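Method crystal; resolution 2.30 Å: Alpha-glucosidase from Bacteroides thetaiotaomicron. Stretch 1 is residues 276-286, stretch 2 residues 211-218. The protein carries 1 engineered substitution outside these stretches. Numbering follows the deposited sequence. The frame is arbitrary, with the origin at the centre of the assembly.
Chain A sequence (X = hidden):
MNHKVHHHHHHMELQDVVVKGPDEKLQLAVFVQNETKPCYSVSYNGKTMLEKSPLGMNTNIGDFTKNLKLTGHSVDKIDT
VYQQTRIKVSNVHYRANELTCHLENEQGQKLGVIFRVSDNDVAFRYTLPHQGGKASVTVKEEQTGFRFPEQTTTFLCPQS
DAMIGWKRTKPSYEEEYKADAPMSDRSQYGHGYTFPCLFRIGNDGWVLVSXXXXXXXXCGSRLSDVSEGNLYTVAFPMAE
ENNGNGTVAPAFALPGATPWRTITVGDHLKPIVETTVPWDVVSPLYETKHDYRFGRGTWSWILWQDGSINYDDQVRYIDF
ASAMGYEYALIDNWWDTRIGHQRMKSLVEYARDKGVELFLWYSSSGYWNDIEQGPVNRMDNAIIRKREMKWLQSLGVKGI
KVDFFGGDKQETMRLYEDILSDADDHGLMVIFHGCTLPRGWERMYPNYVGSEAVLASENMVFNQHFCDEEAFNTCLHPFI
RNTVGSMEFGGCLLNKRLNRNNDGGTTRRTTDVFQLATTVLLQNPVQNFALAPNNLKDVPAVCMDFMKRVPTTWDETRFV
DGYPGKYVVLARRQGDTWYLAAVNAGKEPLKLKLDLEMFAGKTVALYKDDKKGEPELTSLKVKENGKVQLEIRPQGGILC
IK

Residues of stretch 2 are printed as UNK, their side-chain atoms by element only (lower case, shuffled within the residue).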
# COMPACT_ATOMS: atom_id res chain seq x y z
N THR A 276 -5.50 -8.89 6.57
CA THR A 276 -4.36 -8.42 7.35
C THR A 276 -3.12 -9.26 7.11
O THR A 276 -2.13 -9.14 7.84
CB THR A 276 -4.68 -8.39 8.86
OG1 THR A 276 -5.15 -9.68 9.28
CG2 THR A 276 -5.75 -7.36 9.16
N VAL A 277 -3.14 -10.09 6.07
CA VAL A 277 -2.01 -10.98 5.82
C VAL A 277 -0.64 -10.27 5.60
O VAL A 277 0.38 -10.86 5.92
CB VAL A 277 -2.31 -11.95 4.63
CG1 VAL A 277 -2.24 -11.25 3.28
CG2 VAL A 277 -1.38 -13.16 4.67
N PRO A 278 -0.61 -9.00 5.11
CA PRO A 278 0.74 -8.41 5.09
C PRO A 278 1.38 -8.30 6.48
O PRO A 278 2.61 -8.26 6.58
CB PRO A 278 0.51 -7.01 4.51
CG PRO A 278 -0.75 -7.11 3.75
CD PRO A 278 -1.59 -8.11 4.46
N TRP A 279 0.56 -8.25 7.52
CA TRP A 279 1.05 -8.09 8.88
C TRP A 279 0.93 -9.38 9.72
O TRP A 279 1.55 -9.50 10.77
CB TRP A 279 0.30 -6.92 9.54
CG TRP A 279 0.38 -5.69 8.67
CD1 TRP A 279 1.44 -4.84 8.56
CD2 TRP A 279 -0.62 -5.22 7.76
NE1 TRP A 279 1.16 -3.85 7.65
CE2 TRP A 279 -0.10 -4.06 7.14
CE3 TRP A 279 -1.90 -5.65 7.41
CZ2 TRP A 279 -0.82 -3.33 6.20
CZ3 TRP A 279 -2.61 -4.92 6.46
CH2 TRP A 279 -2.07 -3.78 5.87
N ASP A 280 0.16 -10.35 9.24
CA ASP A 280 -0.04 -11.61 9.98
C ASP A 280 1.24 -12.42 10.17
O ASP A 280 1.42 -13.08 11.19
CB ASP A 280 -1.07 -12.50 9.28
CG ASP A 280 -2.49 -12.04 9.49
OD1 ASP A 280 -2.73 -11.18 10.38
OD2 ASP A 280 -3.38 -12.55 8.77
N VAL A 281 2.13 -12.36 9.20
CA VAL A 281 3.28 -13.26 9.18
C VAL A 281 4.63 -12.56 9.32
O VAL A 281 5.67 -13.16 9.05
CB VAL A 281 3.28 -14.10 7.89
CG1 VAL A 281 2.04 -15.00 7.84
CG2 VAL A 281 3.31 -13.20 6.68
N VAL A 282 4.62 -11.29 9.73
CA VAL A 282 5.86 -10.56 10.00
C VAL A 282 5.91 -10.00 11.42
O VAL A 282 4.87 -9.84 12.08
CB VAL A 282 6.07 -9.40 8.99
CG1 VAL A 282 6.00 -9.93 7.56
CG2 VAL A 282 5.03 -8.30 9.19
N SER A 283 7.11 -9.67 11.88
CA SER A 283 7.31 -9.10 13.22
C SER A 283 8.21 -7.87 13.16
O SER A 283 8.99 -7.73 12.21
CB SER A 283 7.91 -10.16 14.15
OG SER A 283 7.22 -11.39 14.02
N PRO A 284 8.10 -6.97 14.16
CA PRO A 284 8.99 -5.81 14.24
C PRO A 284 10.47 -6.20 14.24
O PRO A 284 10.84 -7.17 14.90
CB PRO A 284 8.60 -5.16 15.57
CG PRO A 284 7.16 -5.50 15.73
CD PRO A 284 7.01 -6.89 15.14
N LEU A 285 11.28 -5.45 13.51
CA LEU A 285 12.71 -5.74 13.41
C LEU A 285 13.52 -4.93 14.42
O LEU A 285 14.71 -5.17 14.62
CB LEU A 285 13.21 -5.47 11.99
CG LEU A 285 12.70 -6.51 10.98
CD1 LEU A 285 12.89 -6.04 9.55
CD2 LEU A 285 13.35 -7.87 11.21
N TYR A 286 12.86 -3.97 15.07
CA TYR A 286 13.45 -3.28 16.21
C TYR A 286 12.36 -2.68 17.10
O TYR A 286 11.20 -2.58 16.71
CB TYR A 286 14.47 -2.21 15.79
CG TYR A 286 14.04 -1.22 14.74
CD1 TYR A 286 14.29 -1.46 13.39
CD2 TYR A 286 13.43 -0.01 15.08
CE1 TYR A 286 13.92 -0.55 12.42
CE2 TYR A 286 13.06 0.91 14.11
CZ TYR A 286 13.31 0.63 12.78
OH TYR A 286 12.94 1.52 11.80
N UNK A 211 3.04 -9.86 -1.80
CA UNK A 211 4.14 -10.41 -1.01
C UNK A 211 4.41 -9.51 0.19
O UNK A 211 4.18 -8.29 0.13
o UNK A 211 8.02 -10.57 -2.83
c UNK A 211 7.45 -9.46 -2.86
c UNK A 211 6.16 -9.27 -2.08
c UNK A 211 5.40 -10.57 -1.86
o UNK A 211 7.88 -8.48 -3.52
N UNK A 212 4.90 -10.10 1.27
CA UNK A 212 5.22 -9.32 2.46
C UNK A 212 6.47 -9.83 3.16
O UNK A 212 6.92 -10.95 2.92
c UNK A 212 3.84 -10.70 4.03
o UNK A 212 4.31 -8.38 4.51
c UNK A 212 4.05 -9.31 3.45
N UNK A 213 7.01 -9.00 4.05
CA UNK A 213 8.20 -9.36 4.79
C UNK A 213 9.45 -9.23 3.95
O UNK A 213 10.43 -9.94 4.17
N UNK A 214 9.42 -8.31 2.99
CA UNK A 214 10.62 -7.98 2.24
C UNK A 214 11.45 -6.91 2.96
O UNK A 214 10.97 -5.80 3.22
c UNK A 214 10.30 -7.47 0.83
c UNK A 214 9.60 -8.56 0.03
c UNK A 214 11.56 -6.97 0.13
N UNK A 215 12.68 -7.27 3.30
CA UNK A 215 13.59 -6.32 3.92
C UNK A 215 14.94 -6.43 3.24
O UNK A 215 15.03 -6.87 2.09
c UNK A 215 14.02 -8.02 5.78
o UNK A 215 14.82 -8.68 5.07
o UNK A 215 13.47 -8.51 6.79
c UNK A 215 13.72 -6.57 5.43
N UNK A 216 15.99 -6.08 3.96
CA UNK A 216 17.33 -6.04 3.40
C UNK A 216 17.82 -7.41 2.91
O UNK A 216 18.79 -7.49 2.16
c UNK A 216 18.31 -5.44 4.42
o UNK A 216 18.47 -6.28 5.54
N UNK A 217 17.17 -8.48 3.34
CA UNK A 217 17.63 -9.83 3.03
C UNK A 217 17.12 -10.37 1.69
O UNK A 217 17.39 -11.51 1.34
c UNK A 217 18.17 -10.69 5.37
c UNK A 217 15.50 -11.08 7.94
n UNK A 217 16.40 -10.58 7.10
n UNK A 217 15.64 -12.32 8.41
n UNK A 217 14.46 -10.35 8.31
c UNK A 217 17.24 -10.79 4.17
c UNK A 217 17.58 -11.30 6.63
N UNK A 218 16.40 -9.56 0.93
CA UNK A 218 15.90 -10.02 -0.36
C UNK A 218 15.66 -8.84 -1.30
O UNK A 218 15.90 -7.69 -0.94
c UNK A 218 13.57 -12.01 -2.16
c UNK A 218 14.90 -14.36 -1.54
c UNK A 218 13.39 -13.15 -2.95
c UNK A 218 14.60 -10.81 -0.18
c UNK A 218 15.08 -13.23 -0.77
c UNK A 218 14.06 -14.32 -2.63
c UNK A 218 14.43 -12.03 -1.06
o UNK A 218 13.88 -15.45 -3.40

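Position 211 carries five side-chain atoms, three carbons in a row with two oxygens on the third. This is a carboxylate on a two-methylene arm, so the residue is Glu-211. Its CA-to-CB bond points away from stretch 1, the side chain makes no contact with stretch 1, and both carboxylate oxygens are hydrogen-bonded elsewhere in the structure.

Position 212 has three side-chain atoms: a CB bearing one oxygen and one carbon. That oxygen lies 2.7 Å from Pro-278 O, and the methyl carbon 3.7 Å from Val-281 CG2. A beta-branched side chain with one hydroxyl and one methyl is threonine. In Thr-212, chi1 is -172° (t), and OG1 donates a hydrogen bond to Pro-278 O.

Position 213 has no side-chain atoms and is therefore Gly-213. Its phi of 77° by itself favours glycine, and an ideal CB would lie 3.2 Å from Val-282 CG1, a tight fit. The bare CA instead packs 3.6 Å from Val-282 CG1.

Position 214 shows three carbons, a CB carrying two others, with no heteroatom. The branching identifies Val-214, whose CA-to-CB bond points away from stretch 1 and which makes no contact with it.

Position 215 has two carbons, the second carrying two oxygens, one of them 3.7 Å from Leu-285 CD1. The short carboxylate identifies Asp-215, and the oxygen nearest the leucine is OD2.

Position 216 has one carbon followed by one oxygen, out of reach of stretch 1. An unbranched hydroxymethyl group means Ser-216.

Position 217 has three carbons, a nitrogen, then a carbon carrying two more nitrogens: a guanidinium on a long arm, hence Arg-217. Its NH2 lies 4.0 Å from Leu-285 CD2, which approaches the group obliquely, and forms a salt bridge to Asp-215 OD2 at 2.6 Å.

Position 218 has one carbon leading to a six-carbon ring with one oxygen, out of reach of stretch 1. The phenolic ring identifies Tyr-218, whose N donates to Asp-215 O at 3.2 Å, closing a type I beta turn.

The contact is small, burying 254 Å² summed over both sides, and Thr-212 has the largest covered area. Its hydroxyl supplies the one hydrogen bond between the stretches, while its methyl packs against Val-281; Gly-213 then admits Val-282 close to the backbone. Farther along, Leu-285 rests against the Asp-215 and Arg-217 pair. Leu-285 has an aliphatic side chain with no donor or acceptor, so it adds packing there but no hydrogen bond; Asp-215 and Arg-217 bond to each other.

Stretch 2, residues 211-218: ETGVDSRY
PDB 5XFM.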